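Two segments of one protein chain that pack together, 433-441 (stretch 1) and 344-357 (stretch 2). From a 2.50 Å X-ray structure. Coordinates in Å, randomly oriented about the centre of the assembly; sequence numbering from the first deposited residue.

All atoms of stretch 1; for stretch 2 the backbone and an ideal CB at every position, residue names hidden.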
# COMPACT_ATOMS: atom_id res chain seq x y z
N ASN A 433 -59.63 32.29 -29.21
CA ASN A 433 -59.17 30.94 -28.96
C ASN A 433 -58.11 30.73 -29.99
O ASN A 433 -58.38 30.35 -31.11
CB ASN A 433 -60.32 29.96 -29.14
CG ASN A 433 -59.86 28.53 -29.06
OD1 ASN A 433 -58.83 28.20 -28.45
ND2 ASN A 433 -60.62 27.67 -29.69
N LEU A 434 -56.89 31.05 -29.60
CA LEU A 434 -55.76 31.06 -30.51
C LEU A 434 -54.63 30.38 -29.77
O LEU A 434 -53.77 31.07 -29.21
CB LEU A 434 -55.37 32.49 -30.84
CG LEU A 434 -56.42 33.32 -31.57
CD1 LEU A 434 -55.99 34.79 -31.60
CD2 LEU A 434 -56.70 32.80 -32.98
N PRO A 435 -54.59 29.04 -29.80
CA PRO A 435 -53.55 28.32 -29.05
C PRO A 435 -52.12 28.75 -29.39
O PRO A 435 -51.26 28.67 -28.55
CB PRO A 435 -53.76 26.83 -29.42
CG PRO A 435 -55.12 26.76 -30.04
CD PRO A 435 -55.37 28.11 -30.65
N ASP A 436 -51.90 29.24 -30.61
CA ASP A 436 -50.57 29.58 -31.07
C ASP A 436 -50.31 31.08 -31.06
O ASP A 436 -49.33 31.55 -31.63
CB ASP A 436 -50.32 29.00 -32.47
CG ASP A 436 -50.37 27.46 -32.52
OD1 ASP A 436 -50.15 26.79 -31.45
OD2 ASP A 436 -50.58 26.93 -33.63
N TYR A 437 -51.15 31.86 -30.37
CA TYR A 437 -50.84 33.26 -30.10
C TYR A 437 -49.81 33.36 -28.98
O TYR A 437 -49.92 32.68 -27.95
CB TYR A 437 -52.09 34.05 -29.70
CG TYR A 437 -51.89 35.56 -29.66
CD1 TYR A 437 -51.35 36.17 -28.55
CD2 TYR A 437 -52.26 36.36 -30.74
CE1 TYR A 437 -51.16 37.55 -28.51
CE2 TYR A 437 -52.10 37.74 -30.70
CZ TYR A 437 -51.56 38.33 -29.58
OH TYR A 437 -51.39 39.69 -29.54
N VAL A 438 -48.83 34.24 -29.19
CA VAL A 438 -47.82 34.50 -28.20
C VAL A 438 -47.56 35.97 -28.07
O VAL A 438 -47.81 36.76 -28.99
CB VAL A 438 -46.48 33.78 -28.52
CG1 VAL A 438 -46.68 32.28 -28.50
CG2 VAL A 438 -45.90 34.24 -29.86
N CYS A 439 -47.04 36.32 -26.89
CA CYS A 439 -46.42 37.60 -26.65
C CYS A 439 -44.93 37.44 -26.80
O CYS A 439 -44.42 36.33 -26.77
CB CYS A 439 -46.78 38.08 -25.25
SG CYS A 439 -48.53 38.26 -25.04
N VAL A 440 -44.25 38.57 -26.93
CA VAL A 440 -42.84 38.61 -27.24
C VAL A 440 -42.17 39.29 -26.07
O VAL A 440 -42.74 40.23 -25.51
CB VAL A 440 -42.61 39.41 -28.54
CG1 VAL A 440 -41.11 39.44 -28.90
CG2 VAL A 440 -43.40 38.76 -29.67
N HIS A 441 -41.00 38.81 -25.68
CA HIS A 441 -40.31 39.39 -24.52
C HIS A 441 -39.89 40.83 -24.82
O HIS A 441 -39.46 41.14 -25.93
CB HIS A 441 -39.09 38.55 -24.09
CG HIS A 441 -38.54 38.95 -22.75
ND1 HIS A 441 -37.40 39.71 -22.61
CD2 HIS A 441 -38.98 38.71 -21.50
CE1 HIS A 441 -37.17 39.93 -21.33
NE2 HIS A 441 -38.12 39.35 -20.63
N UNK A 344 -58.05 38.72 -40.28
CA UNK A 344 -57.48 37.49 -40.77
C UNK A 344 -56.39 37.02 -39.81
O UNK A 344 -55.56 37.83 -39.38
CB UNK A 344 -56.93 37.67 -42.18
N UNK A 345 -56.43 35.74 -39.46
CA UNK A 345 -55.37 35.07 -38.74
C UNK A 345 -54.39 34.41 -39.71
O UNK A 345 -54.81 33.87 -40.72
CB UNK A 345 -55.95 34.03 -37.78
N UNK A 346 -53.09 34.43 -39.37
CA UNK A 346 -52.13 33.63 -40.11
C UNK A 346 -52.17 32.20 -39.60
O UNK A 346 -52.36 31.98 -38.41
CB UNK A 346 -50.72 34.21 -39.99
N UNK A 347 -52.03 31.25 -40.51
CA UNK A 347 -51.98 29.85 -40.12
C UNK A 347 -50.62 29.58 -39.59
O UNK A 347 -49.63 30.03 -40.17
CB UNK A 347 -52.31 28.91 -41.28
N UNK A 348 -50.58 28.83 -38.49
CA UNK A 348 -49.35 28.53 -37.79
C UNK A 348 -49.08 27.04 -37.71
O UNK A 348 -50.02 26.24 -37.62
CB UNK A 348 -49.39 29.13 -36.38
N UNK A 349 -47.80 26.68 -37.72
CA UNK A 349 -47.35 25.29 -37.58
C UNK A 349 -45.84 25.27 -37.31
O UNK A 349 -45.18 26.32 -37.40
CB UNK A 349 -47.69 24.48 -38.83
N UNK A 350 -45.31 24.09 -36.99
CA UNK A 350 -43.86 23.88 -36.80
C UNK A 350 -43.24 24.84 -35.80
O UNK A 350 -42.13 25.35 -36.03
CB UNK A 350 -43.13 24.02 -38.14
N UNK A 351 -43.96 25.14 -34.72
CA UNK A 351 -43.46 26.06 -33.72
C UNK A 351 -43.44 27.55 -34.09
O UNK A 351 -42.90 28.37 -33.32
CB UNK A 351 -42.04 25.63 -33.35
N UNK A 352 -44.04 27.91 -35.23
CA UNK A 352 -44.24 29.32 -35.56
C UNK A 352 -45.49 29.80 -34.85
O UNK A 352 -46.44 29.06 -34.67
CB UNK A 352 -44.35 29.53 -37.07
N UNK A 353 -45.47 31.07 -34.44
CA UNK A 353 -46.51 31.60 -33.56
C UNK A 353 -47.11 32.91 -34.09
O UNK A 353 -46.41 33.73 -34.68
CB UNK A 353 -45.94 31.82 -32.16
N UNK A 354 -48.40 33.08 -33.85
CA UNK A 354 -49.15 34.29 -34.17
C UNK A 354 -48.88 35.35 -33.15
O UNK A 354 -48.83 35.03 -31.94
CB UNK A 354 -50.65 34.01 -34.25
N UNK A 355 -48.72 36.59 -33.62
CA UNK A 355 -48.60 37.75 -32.72
C UNK A 355 -49.73 38.79 -32.86
O UNK A 355 -49.84 39.69 -32.01
CB UNK A 355 -47.26 38.44 -32.97
N UNK A 356 -50.56 38.65 -33.90
CA UNK A 356 -51.63 39.61 -34.16
C UNK A 356 -52.45 39.24 -35.36
O UNK A 356 -52.06 38.37 -36.13
CB UNK A 356 -51.05 41.01 -34.35
N UNK A 357 -53.62 39.88 -35.47
CA UNK A 357 -54.48 39.77 -36.66
C UNK A 357 -54.09 40.77 -37.70
O UNK A 357 -53.60 41.85 -37.37
CB UNK A 357 -55.95 39.96 -36.29

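Position 344 has nothing of stretch 1 near its CB, so no preference is set; it is Phe344. At 345 the CB points toward stretch 1 and lies 5.0 Å from Leu434 CD2. A medium side chain, apolar or polar, could reach that methyl. Asn345 does so, its ND2 3.5 Å from Leu434 CD2. Positions 346 and 347 lie beyond the contact, as Pro346 and Ser347.

At 348 the CB points toward stretch 1 and stands 3.7 Å from Asp436 OD2, so a carboxylate waits at short range. A small donor such as serine or threonine would suit. Thr348, with chi1 in p, donates from OG1 to Asp436 OD2 at 2.7 Å.

Positions 349 to 352 form a type I' turn, closed by the bond from 352 N to 349 O (2.9 Å), and make little use of stretch 1. Positive phi at 350 and 351 favours asparagine or glycine: the residues are Asn350 and Gly351, after Ser349. At 352 the CB points away, leaving room for the large Tyr352.

At 353 the CB points toward stretch 1, 3.3 Å from Val438 CG2, with the Asp436 carboxylate also in the neighbourhood. A chain with an apolar stem and a positive end would answer both. Lys353 packs its CB on that methyl and brings NZ to 4.0 Å from Asp436 OD1, near enough for opposite charges to attract but too far for a salt bridge.

At 354 the backbone does the pairing, so any residue but proline would serve: 354 N donates to Asp436 O and 354 O accepts from Val438 N, both at 2.9 Å, making a single bridge with Tyr437. The CB points sideways, and Leu434 and the Tyr437 ring offer apolar surface, suiting a long apolar chain. Met354, t at all three chi angles, places CG 4.0 Å from Tyr437 CD2 and CE 3.7 Å from Leu434 CD1.

The CB at 355 points away, yet lies 5.1 Å from Val440 CG2; a branched aliphatic residue could still reach the valines. Val355 CG1 lies 4.1 Å from Val440 CG2 and 4.2 Å from Val438 CG2. A water donates to both Val355 O (2.8 Å) and Val438 O (2.7 Å), linking the backbones.

At 356 an ideal CB would lie 5.0 Å from Tyr437 OH, so stretch 1 leaves room for a small side chain; the residue is Gly356, its N 3.7 Å from Tyr437 CE2. Position 357 is free of stretch 1; Gln357 NE2 donates to Asn345 OD1 at 3.1 Å.

Stretch 2 344-357: FNPSTSNGYKMVGQ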
# COMPACT_ATOMS: atom_id res chain seq x y z
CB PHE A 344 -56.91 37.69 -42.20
CG PHE A 344 -57.95 37.99 -43.24
CD1 PHE A 344 -58.54 39.26 -43.33
CD2 PHE A 344 -58.34 37.03 -44.15
CE1 PHE A 344 -59.49 39.54 -44.27
CE2 PHE A 344 -59.29 37.31 -45.12
CZ PHE A 344 -59.88 38.57 -45.18
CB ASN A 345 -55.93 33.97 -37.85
CG ASN A 345 -56.79 34.50 -36.75
OD1 ASN A 345 -56.73 35.67 -36.41
ND2 ASN A 345 -57.60 33.64 -36.21
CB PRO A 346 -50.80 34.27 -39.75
CG PRO A 346 -51.00 34.81 -38.37
CD PRO A 346 -52.46 35.15 -38.25
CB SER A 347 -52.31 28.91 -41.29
OG SER A 347 -53.69 28.96 -41.59
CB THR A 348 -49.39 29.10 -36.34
OG1 THR A 348 -50.56 28.66 -35.65
CG2 THR A 348 -49.36 30.61 -36.36
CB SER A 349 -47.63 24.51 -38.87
OG SER A 349 -46.92 25.12 -39.96
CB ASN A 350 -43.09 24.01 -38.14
CG ASN A 350 -43.60 23.07 -39.21
OD1 ASN A 350 -44.21 22.01 -38.92
ND2 ASN A 350 -43.34 23.44 -40.48
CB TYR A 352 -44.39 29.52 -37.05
CG TYR A 352 -43.10 29.52 -37.81
CD1 TYR A 352 -42.55 28.32 -38.31
CD2 TYR A 352 -42.44 30.70 -38.08
CE1 TYR A 352 -41.38 28.32 -39.02
CE2 TYR A 352 -41.27 30.71 -38.80
CZ TYR A 352 -40.73 29.51 -39.26
OH TYR A 352 -39.55 29.54 -39.98
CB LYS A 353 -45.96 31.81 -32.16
CG LYS A 353 -45.26 30.60 -31.56
CD LYS A 353 -46.22 29.42 -31.28
CE LYS A 353 -45.45 28.18 -30.85
NZ LYS A 353 -46.37 27.23 -30.16
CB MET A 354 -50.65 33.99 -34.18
CG MET A 354 -51.56 35.18 -34.45
SD MET A 354 -53.24 34.58 -34.45
CE MET A 354 -54.12 36.15 -34.48
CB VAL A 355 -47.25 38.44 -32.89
CG1 VAL A 355 -46.16 37.48 -32.46
CG2 VAL A 355 -47.04 38.92 -34.32
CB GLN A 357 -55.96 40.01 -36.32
CG GLN A 357 -56.70 38.73 -36.10
CD GLN A 357 -58.09 38.93 -35.63
OE1 GLN A 357 -58.52 40.04 -35.34
NE2 GLN A 357 -58.82 37.84 -35.54
O HOH W 1 -48.20 39.33 -29.73
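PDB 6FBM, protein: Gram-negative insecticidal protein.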